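PDB 7JZK: rifin from Plasmodium falciparum, which binds, through the V2 domain held in this chain, the LAIR1 ectodomain carried by an antibody, and probably targets the immune receptor LAIR1 itself. Local coordinates for residues B[59-64]-B[114-119]; B[29-34]-B[51-56]. All blocks are in the same frame, centred on the assembly; numbering follows the deposited sequence.

Contact 1 of 2, residues B[59-64]-B[114-119]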
# COMPACT_ATOMS: atom_id res chain seq x y z
N SER B 59 17.98 -14.65 2.94
CA SER B 59 17.22 -15.23 1.83
C SER B 59 15.81 -15.65 2.23
O SER B 59 15.18 -16.45 1.53
CB SER B 59 17.98 -16.41 1.23
OG SER B 59 18.38 -17.32 2.25
N ASP B 60 15.29 -15.12 3.34
CA ASP B 60 13.98 -15.51 3.87
C ASP B 60 12.88 -14.72 3.16
O ASP B 60 12.31 -13.76 3.69
CB ASP B 60 13.95 -15.26 5.38
CG ASP B 60 12.68 -15.77 6.04
OD1 ASP B 60 11.79 -16.31 5.33
OD2 ASP B 60 12.56 -15.59 7.27
N VAL B 61 12.53 -15.19 1.97
CA VAL B 61 11.61 -14.44 1.12
C VAL B 61 10.30 -14.16 1.86
O VAL B 61 9.73 -13.06 1.75
CB VAL B 61 11.35 -15.21 -0.18
CG1 VAL B 61 10.11 -14.67 -0.84
CG2 VAL B 61 12.58 -15.16 -1.09
N THR B 62 9.80 -15.12 2.62
CA THR B 62 8.49 -14.96 3.25
C THR B 62 8.49 -13.86 4.29
O THR B 62 7.57 -13.03 4.35
CB THR B 62 8.04 -16.28 3.88
OG1 THR B 62 7.87 -17.25 2.84
CG2 THR B 62 6.73 -16.11 4.64
N THR B 63 9.51 -13.83 5.14
CA THR B 63 9.52 -12.85 6.21
C THR B 63 9.67 -11.44 5.66
O THR B 63 8.95 -10.51 6.06
CB THR B 63 10.65 -13.17 7.19
OG1 THR B 63 10.43 -14.47 7.74
CG2 THR B 63 10.76 -12.12 8.30
N ILE B 64 10.59 -11.26 4.71
CA ILE B 64 10.79 -9.94 4.15
C ILE B 64 9.56 -9.48 3.39
O ILE B 64 9.15 -8.32 3.50
CB ILE B 64 12.04 -9.93 3.27
CG1 ILE B 64 12.09 -8.66 2.46
CG2 ILE B 64 12.02 -11.08 2.33
CD1 ILE B 64 13.25 -8.64 1.56
N GLY B 114 6.53 -12.20 -5.28
CA GLY B 114 7.22 -12.46 -6.54
C GLY B 114 8.39 -11.53 -6.76
O GLY B 114 9.47 -11.96 -7.21
N ALA B 115 8.23 -10.26 -6.40
CA ALA B 115 9.32 -9.31 -6.58
C ALA B 115 10.52 -9.68 -5.70
O ALA B 115 11.66 -9.76 -6.18
CB ALA B 115 8.84 -7.89 -6.27
N VAL B 116 10.26 -9.98 -4.43
CA VAL B 116 11.33 -10.32 -3.51
C VAL B 116 12.01 -11.59 -3.97
O VAL B 116 13.24 -11.73 -3.84
CB VAL B 116 10.74 -10.47 -2.10
CG1 VAL B 116 11.70 -11.21 -1.20
CG2 VAL B 116 10.40 -9.13 -1.54
N THR B 117 11.25 -12.51 -4.57
CA THR B 117 11.85 -13.73 -5.08
C THR B 117 12.88 -13.38 -6.15
O THR B 117 14.03 -13.83 -6.09
CB THR B 117 10.77 -14.65 -5.65
OG1 THR B 117 9.91 -15.11 -4.60
CG2 THR B 117 11.42 -15.83 -6.36
N GLN B 118 12.49 -12.53 -7.09
CA GLN B 118 13.46 -12.15 -8.11
C GLN B 118 14.68 -11.46 -7.49
O GLN B 118 15.82 -11.74 -7.88
CB GLN B 118 12.82 -11.24 -9.14
CG GLN B 118 11.49 -11.72 -9.67
CD GLN B 118 11.62 -12.30 -11.04
OE1 GLN B 118 12.56 -13.06 -11.31
NE2 GLN B 118 10.70 -11.95 -11.93
N LEU B 119 14.45 -10.59 -6.51
CA LEU B 119 15.58 -9.83 -5.97
C LEU B 119 16.57 -10.72 -5.23
O LEU B 119 17.79 -10.54 -5.36
CB LEU B 119 15.07 -8.69 -5.08
CG LEU B 119 14.60 -7.37 -5.73
CD1 LEU B 119 15.75 -6.73 -6.44
CD2 LEU B 119 13.47 -7.53 -6.71
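Val61 lays its branched end along that of Val116, the two side chains lying alongside and pointing in opposite senses. The evidence lies in the spread of approaches: Val116 CG1 comes to 3.8 Å from Val61 CG1 and 4.0 Å from Val61 CG2, so this one methyl meets both branches of its partner. The same carbon is met by Ile64, one turn further along helix 61-75, whose CG2 stands 3.5 Å from Val116 CG1, a tip-to-tip approach. Val116 extends CG1 across the interface, its chi1 of 164° setting that methyl opposite the backbone N, and there it becomes the common point of three side chains.

Thr117 closes the contact at its margin. Its OG1 passes Val61 CG1 at 3.8 Å as a packing contact; the hydrogen bond of this hydroxyl goes instead to Thr113 O, one turn back in its own helix. The touching atoms are therefore nearly all carbon, and about 190 Å² is buried over both sides. Val116 and Ile64 are buried, whereas Val61 and Thr117 remain partly exposed, so the contact grades from interior to margin.

Asp60, turned away from the 114-119 segment, takes the N-cap position: its OD1 accepts a weak but fairly straight bond from Thr63 N (3.4 Å, 164° at the hydrogen). Val61 thus sits in the first turn of its helix, with its CA 6.2 Å from that of Val116. Ile64 also touches Leu35 of helix 13-39, tying a third helix in. This is apolar helix-helix packing in the helical V2 domain of a RIFIN, joining the N-capped start of helix 61-75 to the body of helix 108-126.

Contact 2 of 2, residues B[29-34]-B[51-56]; sequences NAIIGA and SFFNST. With NAG (2-acetamido-2-deoxy-beta-D-glucopyranose), chain E.
Ile31 places its CG2 methyl over one face of the Phe53 ring, 3.9 Å from the centroid and only 21° off the ring normal, which meets the geometry of a CH-pi contact. The methyl is shifted toward the rim, where its closest carbon is Phe53 CZ at 3.6 Å. On the opposite face lies Phe52 CD1, 3.7 Å above the plane and over the ring centre, so Phe53 is sandwiched between a methyl and its own chain neighbour. A chi1 of -78°, with CG beside the backbone N, carries the ring out toward helix 13-39. This is the tight, buried part of the contact.

Ile32 supplies the looser part. Its CB is not directed at the other helix, yet its CG1, beside the backbone N, comes to 3.8 Å from Phe53 CD2, approaching the ring obliquely; this residue is partly exposed. Asn54 and Ser55, at the end of the 51-55 turn, are exposed. On the flank of helix 49-55 that carries Phe52, the acetyl methyl C8 of NAG sits over a face of the Phe52 ring, 3.3 Å from Phe52 CE2. Thr56 CG2 shares that face, also offset toward the rim. The sugar belongs to a glycan attached to the protein itself, with Asn45 also beside it.

Helix 49-55, entered directly from strand 47-48, thus packs against helix 13-39 through Phe53, which also touches Leu35, and against helix 61-75 through Phe52 on Ala67, while Ile31 reaches Val120 of helix 108-126.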
# COMPACT_ATOMS: atom_id res chain seq x y z
N ASN B 29 24.73 -7.09 2.32
CA ASN B 29 24.82 -5.89 1.51
C ASN B 29 24.12 -6.07 0.17
O ASN B 29 23.48 -5.14 -0.32
CB ASN B 29 26.28 -5.51 1.29
CG ASN B 29 26.94 -5.02 2.55
OD1 ASN B 29 26.34 -5.07 3.62
ND2 ASN B 29 28.18 -4.56 2.44
N ALA B 30 24.20 -7.27 -0.42
CA ALA B 30 23.54 -7.49 -1.70
C ALA B 30 22.03 -7.40 -1.57
O ALA B 30 21.35 -6.75 -2.38
CB ALA B 30 23.96 -8.84 -2.29
N ILE B 31 21.46 -8.06 -0.55
CA ILE B 31 20.00 -7.99 -0.49
C ILE B 31 19.56 -6.60 -0.07
O ILE B 31 18.50 -6.13 -0.50
CB ILE B 31 19.37 -9.04 0.44
CG1 ILE B 31 17.88 -9.17 0.11
CG2 ILE B 31 19.46 -8.61 1.88
CD1 ILE B 31 17.58 -9.45 -1.35
N ILE B 32 20.36 -5.90 0.72
CA ILE B 32 19.93 -4.59 1.18
C ILE B 32 19.93 -3.65 0.00
O ILE B 32 18.98 -2.89 -0.20
CB ILE B 32 20.81 -4.08 2.34
CG1 ILE B 32 20.47 -4.82 3.64
CG2 ILE B 32 20.66 -2.55 2.48
CD1 ILE B 32 21.60 -4.74 4.71
N GLY B 33 21.00 -3.66 -0.78
CA GLY B 33 21.02 -2.83 -1.97
C GLY B 33 19.87 -3.13 -2.90
O GLY B 33 19.27 -2.22 -3.46
N ALA B 34 19.54 -4.42 -3.09
CA ALA B 34 18.46 -4.77 -4.00
C ALA B 34 17.10 -4.23 -3.51
O ALA B 34 16.33 -3.65 -4.28
CB ALA B 34 18.42 -6.29 -4.19
N SER B 51 20.03 -3.34 10.51
CA SER B 51 19.53 -3.85 11.79
C SER B 51 18.46 -4.91 11.57
O SER B 51 18.37 -5.88 12.33
CB SER B 51 18.96 -2.70 12.62
OG SER B 51 18.12 -3.12 13.69
N PHE B 52 17.66 -4.75 10.51
CA PHE B 52 16.61 -5.71 10.20
C PHE B 52 17.19 -7.07 9.88
O PHE B 52 16.61 -8.10 10.24
CB PHE B 52 15.76 -5.21 9.04
CG PHE B 52 14.72 -6.20 8.56
CD1 PHE B 52 15.05 -7.15 7.61
CD2 PHE B 52 13.42 -6.16 9.04
CE1 PHE B 52 14.11 -8.06 7.16
CE2 PHE B 52 12.47 -7.09 8.58
CZ PHE B 52 12.82 -8.03 7.64
N PHE B 53 18.31 -7.11 9.18
CA PHE B 53 18.97 -8.36 8.78
C PHE B 53 19.95 -8.94 9.79
O PHE B 53 20.68 -9.88 9.45
CB PHE B 53 19.61 -8.21 7.40
CG PHE B 53 18.61 -8.30 6.30
CD1 PHE B 53 18.04 -9.52 6.03
CD2 PHE B 53 18.23 -7.20 5.55
CE1 PHE B 53 17.10 -9.66 5.04
CE2 PHE B 53 17.27 -7.33 4.55
CZ PHE B 53 16.72 -8.56 4.29
N ASN B 54 20.03 -8.38 11.00
CA ASN B 54 20.75 -9.08 12.05
C ASN B 54 19.92 -10.24 12.62
O ASN B 54 20.49 -11.28 12.96
CB ASN B 54 21.19 -8.06 13.12
CG ASN B 54 22.09 -8.66 14.19
OD1 ASN B 54 22.41 -9.85 14.17
ND2 ASN B 54 22.53 -7.82 15.13
N SER B 55 18.59 -10.10 12.65
CA SER B 55 17.69 -11.10 13.24
C SER B 55 17.09 -12.09 12.25
O SER B 55 16.73 -13.20 12.66
CB SER B 55 16.54 -10.41 13.97
OG SER B 55 15.47 -11.32 14.18
N THR B 56 16.90 -11.71 11.00
CA THR B 56 16.28 -12.57 10.01
C THR B 56 17.22 -12.89 8.86
O THR B 56 18.09 -12.08 8.49
CB THR B 56 15.00 -11.96 9.45
OG1 THR B 56 14.85 -12.34 8.08
CG2 THR B 56 15.06 -10.49 9.54
C1 NAG E . 9.59 -6.62 13.60
C2 NAG E . 10.78 -7.38 14.08
C3 NAG E . 10.35 -8.33 15.16
C4 NAG E . 9.61 -7.61 16.28
C5 NAG E . 8.59 -6.58 15.78
C6 NAG E . 8.22 -5.59 16.86
C7 NAG E . 12.63 -7.76 12.55
C8 NAG E . 13.18 -8.61 11.46
N2 NAG E . 11.43 -8.10 13.02
O3 NAG E . 11.54 -8.95 15.65
O4 NAG E . 8.83 -8.61 16.92
O5 NAG E . 9.08 -5.81 14.66
O6 NAG E . 7.20 -4.71 16.40
O7 NAG E . 13.21 -6.77 12.95

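Overall arrangement
Both contacts pair helices through carbon atoms, and their centres lie about 12 Å apart, each within 10 Å of the centre of the chain. Contact 2 is the more buried, yet contact 1 hides more surface between its segments, 190 against 128 Å². Their chemistry differs: contact 1 joins branched aliphatic side chains, whereas contact 2 rests on an aromatic ring held face-on, with a glycan sugar against the neighbouring Phe52. No helix is shared, but they touch directly: Leu119 CD1 lies 3.5 Å from Ala34 CB, linking helices 108-126 and 13-39. Along the chain the two are in series: both segments of contact 2 precede those of contact 1, helix 61-75 following helix 49-55.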